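Long-range contacts in alpha-ketoglutarate-dependent 2,4-dichlorophenoxyacetate dioxygenase (Bradyrhizobium diazoefficiens, PDB 5BKE), which probably acts as a metal- and 2-oxoglutarate-dependent dioxygenase of the TfdA family that breaks down aryloxyalkanoate herbicides such as 2,4-dichlorophenoxyacetate: residues 95-99 with 271-275; 168-174 with 213-218. One frame throughout, in Å; residues are numbered along the deposited sequence.

Contact 1: 95-99 with 271-275. With OGA (N-oxalylglycine), chain O.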
loop_
_atom_site.group_PDB
_atom_site.type_symbol
_atom_site.label_atom_id
_atom_site.label_comp_id
_atom_site.label_asym_id
_atom_site.label_seq_id
_atom_site.Cartn_x
_atom_site.Cartn_y
_atom_site.Cartn_z
ATOM N N GLY C 95 -4.631 -43.374 48.509
ATOM C CA GLY C 95 -4.472 -41.966 48.871
ATOM C C GLY C 95 -3.016 -41.539 48.816
ATOM O O GLY C 95 -2.705 -40.361 49.020
ATOM N N LYS C 96 -2.128 -42.502 48.545
ATOM C CA LYS C 96 -0.685 -42.258 48.432
ATOM C C LYS C 96 -0.134 -42.753 47.055
ATOM O O LYS C 96 -0.807 -43.557 46.394
ATOM C CB LYS C 96 0.055 -42.806 49.682
ATOM C CG LYS C 96 0.913 -44.057 49.518
ATOM C CD LYS C 96 2.039 -44.069 50.553
ATOM C CE LYS C 96 3.386 -44.462 49.947
ATOM N NZ LYS C 96 3.476 -45.896 49.541
ATOM N N PRO C 97 1.055 -42.248 46.610
ATOM C CA PRO C 97 1.583 -42.519 45.254
ATOM C C PRO C 97 1.537 -43.965 44.767
ATOM O O PRO C 97 1.832 -44.893 45.524
ATOM C CB PRO C 97 3.036 -42.056 45.353
ATOM C CG PRO C 97 2.972 -40.915 46.300
ATOM C CD PRO C 97 1.928 -41.286 47.321
ATOM N N LEU C 98 1.164 -44.129 43.499
ATOM C CA LEU C 98 1.122 -45.428 42.830
ATOM C C LEU C 98 2.526 -45.992 42.606
ATOM O O LEU C 98 3.487 -45.230 42.454
ATOM C CB LEU C 98 0.400 -45.310 41.482
ATOM C CG LEU C 98 -1.122 -45.133 41.403
ATOM C CD1 LEU C 98 -1.477 -44.497 40.072
ATOM C CD2 LEU C 98 -1.861 -46.456 41.567
ATOM N N ALA C 99 2.620 -47.324 42.581
ATOM C CA ALA C 99 3.873 -48.047 42.323
ATOM C C ALA C 99 4.396 -47.771 40.921
ATOM O O ALA C 99 3.613 -47.684 39.970
ATOM C CB ALA C 99 3.679 -49.546 42.521
ATOM N N GLN C 271 7.828 -39.637 40.765
ATOM C CA GLN C 271 6.662 -40.477 41.070
ATOM C C GLN C 271 6.482 -40.815 42.572
ATOM O O GLN C 271 5.356 -41.055 43.029
ATOM C CB GLN C 271 6.649 -41.720 40.156
ATOM C CG GLN C 271 5.447 -42.670 40.267
ATOM C CD GLN C 271 4.079 -41.989 40.343
ATOM O OE1 GLN C 271 3.772 -41.053 39.591
ATOM N NE2 GLN C 271 3.241 -42.477 41.256
ATOM N N SER C 272 7.574 -40.769 43.341
ATOM C CA SER C 272 7.534 -41.047 44.788
ATOM C C SER C 272 6.817 -39.982 45.645
ATOM O O SER C 272 6.465 -40.254 46.800
ATOM C CB SER C 272 8.945 -41.313 45.328
ATOM O OG SER C 272 9.770 -40.173 45.172
ATOM N N GLN C 273 6.600 -38.789 45.085
ATOM C CA GLN C 273 5.916 -37.695 45.799
ATOM C C GLN C 273 4.463 -37.467 45.346
ATOM O O GLN C 273 4.171 -37.600 44.151
ATOM C CB GLN C 273 6.716 -36.406 45.691
ATOM C CG GLN C 273 7.845 -36.350 46.698
ATOM C CD GLN C 273 8.661 -35.094 46.565
ATOM O OE1 GLN C 273 8.283 -34.039 47.079
ATOM N NE2 GLN C 273 9.794 -35.196 45.877
ATOM N N PRO C 274 3.552 -37.132 46.293
ATOM C CA PRO C 274 2.136 -37.006 45.916
ATOM C C PRO C 274 1.891 -35.870 44.912
ATOM O O PRO C 274 2.553 -34.831 44.969
ATOM C CB PRO C 274 1.437 -36.718 47.250
ATOM C CG PRO C 274 2.489 -36.130 48.119
ATOM C CD PRO C 274 3.758 -36.821 47.722
ATOM N N ARG C 275 0.977 -36.106 43.978
ATOM C CA ARG C 275 0.556 -35.102 43.017
ATOM C C ARG C 275 -0.944 -35.249 42.880
ATOM O O ARG C 275 -1.406 -36.106 42.146
ATOM C CB ARG C 275 1.254 -35.315 41.665
ATOM C CG ARG C 275 1.012 -34.181 40.680
ATOM C CD ARG C 275 1.870 -34.308 39.443
ATOM N NE ARG C 275 1.791 -33.100 38.615
ATOM C CZ ARG C 275 0.967 -32.935 37.578
ATOM N NH1 ARG C 275 0.123 -33.905 37.206
ATOM N NH2 ARG C 275 0.986 -31.788 36.909
HETATM C C1 OGA O . -5.563 -33.651 32.057
HETATM C C2 OGA O . -4.127 -33.646 31.889
HETATM C C4 OGA O . -1.958 -33.129 32.926
HETATM C C5 OGA O . -1.522 -32.816 34.331
HETATM O O1 OGA O . -6.263 -33.760 31.021
HETATM O O2 OGA O . -6.033 -33.506 33.207
HETATM O "O2'" OGA O . -3.661 -34.133 30.862
HETATM O O3 OGA O . -1.870 -33.619 35.228
HETATM N N1 OGA O . -3.409 -33.074 32.846
HETATM O O4 OGA O . -0.857 -31.775 34.540
#

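Contact 2: 168-174 with 213-218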
loop_
_atom_site.group_PDB
_atom_site.type_symbol
_atom_site.label_atom_id
_atom_site.label_comp_id
_atom_site.label_asym_id
_atom_site.label_seq_id
_atom_site.Cartn_x
_atom_site.Cartn_y
_atom_site.Cartn_z
ATOM N N GLU C 168 -7.573 -41.267 12.667
ATOM C CA GLU C 168 -8.156 -42.263 13.567
ATOM C C GLU C 168 -7.560 -42.109 14.967
ATOM O O GLU C 168 -6.349 -42.253 15.153
ATOM C CB GLU C 168 -7.932 -43.685 13.034
ATOM C CG GLU C 168 -8.589 -43.927 11.685
ATOM C CD GLU C 168 -8.679 -45.390 11.266
ATOM O OE1 GLU C 168 -8.490 -46.304 12.110
ATOM O OE2 GLU C 168 -8.967 -45.619 10.066
ATOM N N HIS C 169 -8.416 -41.789 15.933
ATOM C CA HIS C 169 -7.989 -41.581 17.313
ATOM C C HIS C 169 -8.403 -42.761 18.197
ATOM O O HIS C 169 -9.559 -43.204 18.157
ATOM C CB HIS C 169 -8.624 -40.332 17.906
ATOM C CG HIS C 169 -8.158 -39.040 17.310
ATOM N ND1 HIS C 169 -7.521 -38.070 18.056
ATOM C CD2 HIS C 169 -8.291 -38.527 16.062
ATOM C CE1 HIS C 169 -7.272 -37.023 17.291
ATOM N NE2 HIS C 169 -7.737 -37.271 16.078
ATOM N N SER C 170 -7.458 -43.237 19.006
ATOM C CA SER C 170 -7.694 -44.279 19.996
ATOM C C SER C 170 -6.689 -44.171 21.139
ATOM O O SER C 170 -5.505 -43.880 20.906
ATOM C CB SER C 170 -7.565 -45.661 19.350
ATOM O OG SER C 170 -7.663 -46.687 20.318
ATOM N N LEU C 171 -7.156 -44.447 22.360
ATOM C CA LEU C 171 -6.262 -44.629 23.517
ATOM C C LEU C 171 -5.191 -45.693 23.285
ATOM O O LEU C 171 -4.101 -45.611 23.855
ATOM C CB LEU C 171 -7.043 -44.926 24.797
ATOM C CG LEU C 171 -7.639 -43.705 25.505
ATOM C CD1 LEU C 171 -8.811 -44.089 26.396
ATOM C CD2 LEU C 171 -6.590 -42.931 26.295
ATOM N N MET C 172 -5.484 -46.660 22.418
ATOM C CA MET C 172 -4.520 -47.701 22.046
ATOM C C MET C 172 -3.323 -47.163 21.248
ATOM O O MET C 172 -2.234 -47.745 21.294
ATOM C CB MET C 172 -5.211 -48.830 21.274
ATOM C CG MET C 172 -6.322 -49.549 22.036
ATOM S SD MET C 172 -6.912 -51.066 21.228
ATOM C CE MET C 172 -7.937 -50.434 19.897
ATOM N N TYR C 173 -3.522 -46.067 20.510
ATOM C CA TYR C 173 -2.425 -45.440 19.752
ATOM C C TYR C 173 -1.457 -44.659 20.651
ATOM O O TYR C 173 -0.234 -44.808 20.527
ATOM C CB TYR C 173 -2.951 -44.537 18.641
ATOM C CG TYR C 173 -3.507 -45.236 17.416
ATOM C CD1 TYR C 173 -2.757 -46.197 16.723
ATOM C CD2 TYR C 173 -4.775 -44.893 16.909
ATOM C CE1 TYR C 173 -3.262 -46.819 15.585
ATOM C CE2 TYR C 173 -5.290 -45.510 15.771
ATOM C CZ TYR C 173 -4.530 -46.469 15.110
ATOM O OH TYR C 173 -5.028 -47.086 13.979
ATOM N N SER C 174 -2.010 -43.847 21.551
ATOM C CA SER C 174 -1.210 -43.062 22.484
ATOM C C SER C 174 -0.447 -43.933 23.481
ATOM O O SER C 174 0.740 -43.694 23.721
ATOM C CB SER C 174 -2.063 -42.033 23.215
ATOM O OG SER C 174 -3.137 -42.647 23.895
ATOM N N SER C 213 -3.118 -34.673 18.381
ATOM C CA SER C 213 -3.299 -35.485 19.591
ATOM C C SER C 213 -2.493 -36.769 19.522
ATOM O O SER C 213 -2.393 -37.403 18.454
ATOM C CB SER C 213 -4.786 -35.824 19.810
ATOM O OG SER C 213 -5.005 -36.372 21.099
ATOM N N SER C 214 -1.928 -37.153 20.668
ATOM C CA SER C 214 -1.243 -38.451 20.824
ATOM C C SER C 214 -2.135 -39.656 20.454
ATOM O O SER C 214 -1.633 -40.693 20.029
ATOM C CB SER C 214 -0.733 -38.614 22.254
ATOM O OG SER C 214 -1.821 -38.614 23.166
ATOM N N HIS C 215 -3.445 -39.503 20.614
ATOM C CA HIS C 215 -4.405 -40.566 20.280
ATOM C C HIS C 215 -4.517 -40.846 18.770
ATOM O O HIS C 215 -4.864 -41.953 18.376
ATOM C CB HIS C 215 -5.773 -40.279 20.898
ATOM C CG HIS C 215 -5.718 -39.924 22.355
ATOM N ND1 HIS C 215 -5.063 -40.700 23.291
ATOM C CD2 HIS C 215 -6.250 -38.883 23.040
ATOM C CE1 HIS C 215 -5.187 -40.145 24.485
ATOM N NE2 HIS C 215 -5.904 -39.043 24.360
ATOM N N ALA C 216 -4.186 -39.852 17.942
ATOM C CA ALA C 216 -4.178 -40.004 16.484
ATOM C C ALA C 216 -2.977 -40.832 16.013
ATOM O O ALA C 216 -1.811 -40.400 16.114
ATOM C CB ALA C 216 -4.225 -38.648 15.792
ATOM N N GLY C 217 -3.273 -42.033 15.514
ATOM C CA GLY C 217 -2.244 -42.981 15.124
ATOM C C GLY C 217 -2.136 -43.251 13.644
ATOM O O GLY C 217 -1.191 -43.904 13.210
ATOM N N LYS C 218 -3.103 -42.769 12.867
ATOM C CA LYS C 218 -3.007 -42.814 11.404
ATOM C C LYS C 218 -3.910 -41.778 10.739
ATOM O O LYS C 218 -4.876 -41.300 11.342
ATOM C CB LYS C 218 -3.290 -44.230 10.862
ATOM C CG LYS C 218 -4.757 -44.633 10.823
ATOM C CD LYS C 218 -4.969 -45.958 10.096
ATOM C CE LYS C 218 -4.791 -45.833 8.587
ATOM N NZ LYS C 218 -4.854 -47.167 7.930
#

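Contact 1: 95-99 with 271-275
The side-chain amide of Q271 donates from NE2 to the backbone oxygen of L98, at 3.0 Å and an N-H...O angle of 153°. The approach is somewhat skewed: NE2 is tilted 24° out of the carbonyl plane of L98. It is the one hydrogen bond between 95-99 and 271-275. CG of Q271 stands anti to the backbone N (chi1 -176°), and a bend at chi2 then brings the amide back across to the other loop. Beside this bond the ring of P97 leans on the backbone of the second loop. Its CB lies 3.4 Å from the Q271 carbonyl oxygen, while its CG is 3.6 Å from the S272 carbonyl oxygen and reaches the ring of P274 more loosely, with CG 4.4 Å from P274 CD.

Further out, N90 ties into both loops: its backbone bonds to L98 and R275, and its side chain bonds to Q273 O and R275 N. L98 also packs on helix 103-108. At the far end of 271-275, R275 plays no part in the loop pairing; its chain runs extended from CG to NE, away from 95-99, to N-oxalylglycine. There R275 NH1 bonds to ligand O3 at 2.8 Å. R275 NH2 bonds to ligand O4 at 3.0 Å, with the carboxylate carbon C5 of the ligand at the edge of the guanidinium, in its plane. These two nearly straight bonds form the bidentate arginine-carboxylate pair expected for the distal carboxylate of 2-oxoglutarate in this family. G140 O takes a further bond from NH2, and Y269 makes a cation-pi contact; T142 OG1 and R279 NH1 bond to N-oxalylglycine as well. Between the two segments the single bond is a neutral amide one, supplemented by N90, whereas charge is probably balanced at the ligand end, where R275 meets a carboxylate.

Contact 2: 168-174 with 213-218
Three backbone hydrogen bonds join E168 and S170 to the facing segment. G217 N donates to E168 O at 3.1 Å, E168 N to K218 O, and S170 N to H215 O at 3.0 Å. H169 and A216 form a non-hydrogen-bonded pair, and H169 CA makes a CA-H...O contact with H215 O.

Two CH-pi contacts follow. A216 CB sits over the centre of the H169 ring, 3.8 Å from its centroid, and G217 CA lies over one face of the Y173 ring, 3.6 Å from its centroid. With CG of Y173 anti to its carbonyl carbon (chi1 -75°), the ring is laid across this glycine, with H215 O at its edge and Y173 OH 4.0 Å from K218 CG. Replacing Y173 by an alanine would probably leave G217 CA without its aromatic cover and open a gap beside K218.

In fold terms, strand 216-219 is an outermost strand, within this chain, of a four-stranded antiparallel sheet, paired with 166-169, whose chain turns directly into helix 171-176. S170 N-caps that helix, its OG accepting from M172 N and also bonding to F191 O.

Among side-chain polar contacts, S174 OG and H215 ND1 share a bond of 2.8 Å in the imidazole plane.

Apolar packing adds L171 CD2, 3.6 Å from H215 CE1, and the aliphatic parts of E168 and K218, which run side by side; E168 OE2 and K218 NZ, 4.9 Å apart, are too distant for a salt bridge.

Overall arrangement
Contact 2 is nested inside the chain loop closed by contact 1: 95-99 comes first, then 168-174 and 213-218, and finally 271-275. The two contacts do not touch; their centres are 27 Å apart and their nearest atoms about 15 Å. Contact 1 joins the loop following strand 86-87 to the one leading into strand 276-281, both strands of the seven-stranded mixed sheet, while contact 2 belongs to the separate four-stranded antiparallel sheet. Each reaches the active site through different residues: R275 binds N-oxalylglycine, whereas the H215 side chain is about 7 Å from manganese and the side chain of S214 is about 3 Å from the side chain of H115, a manganese ligand.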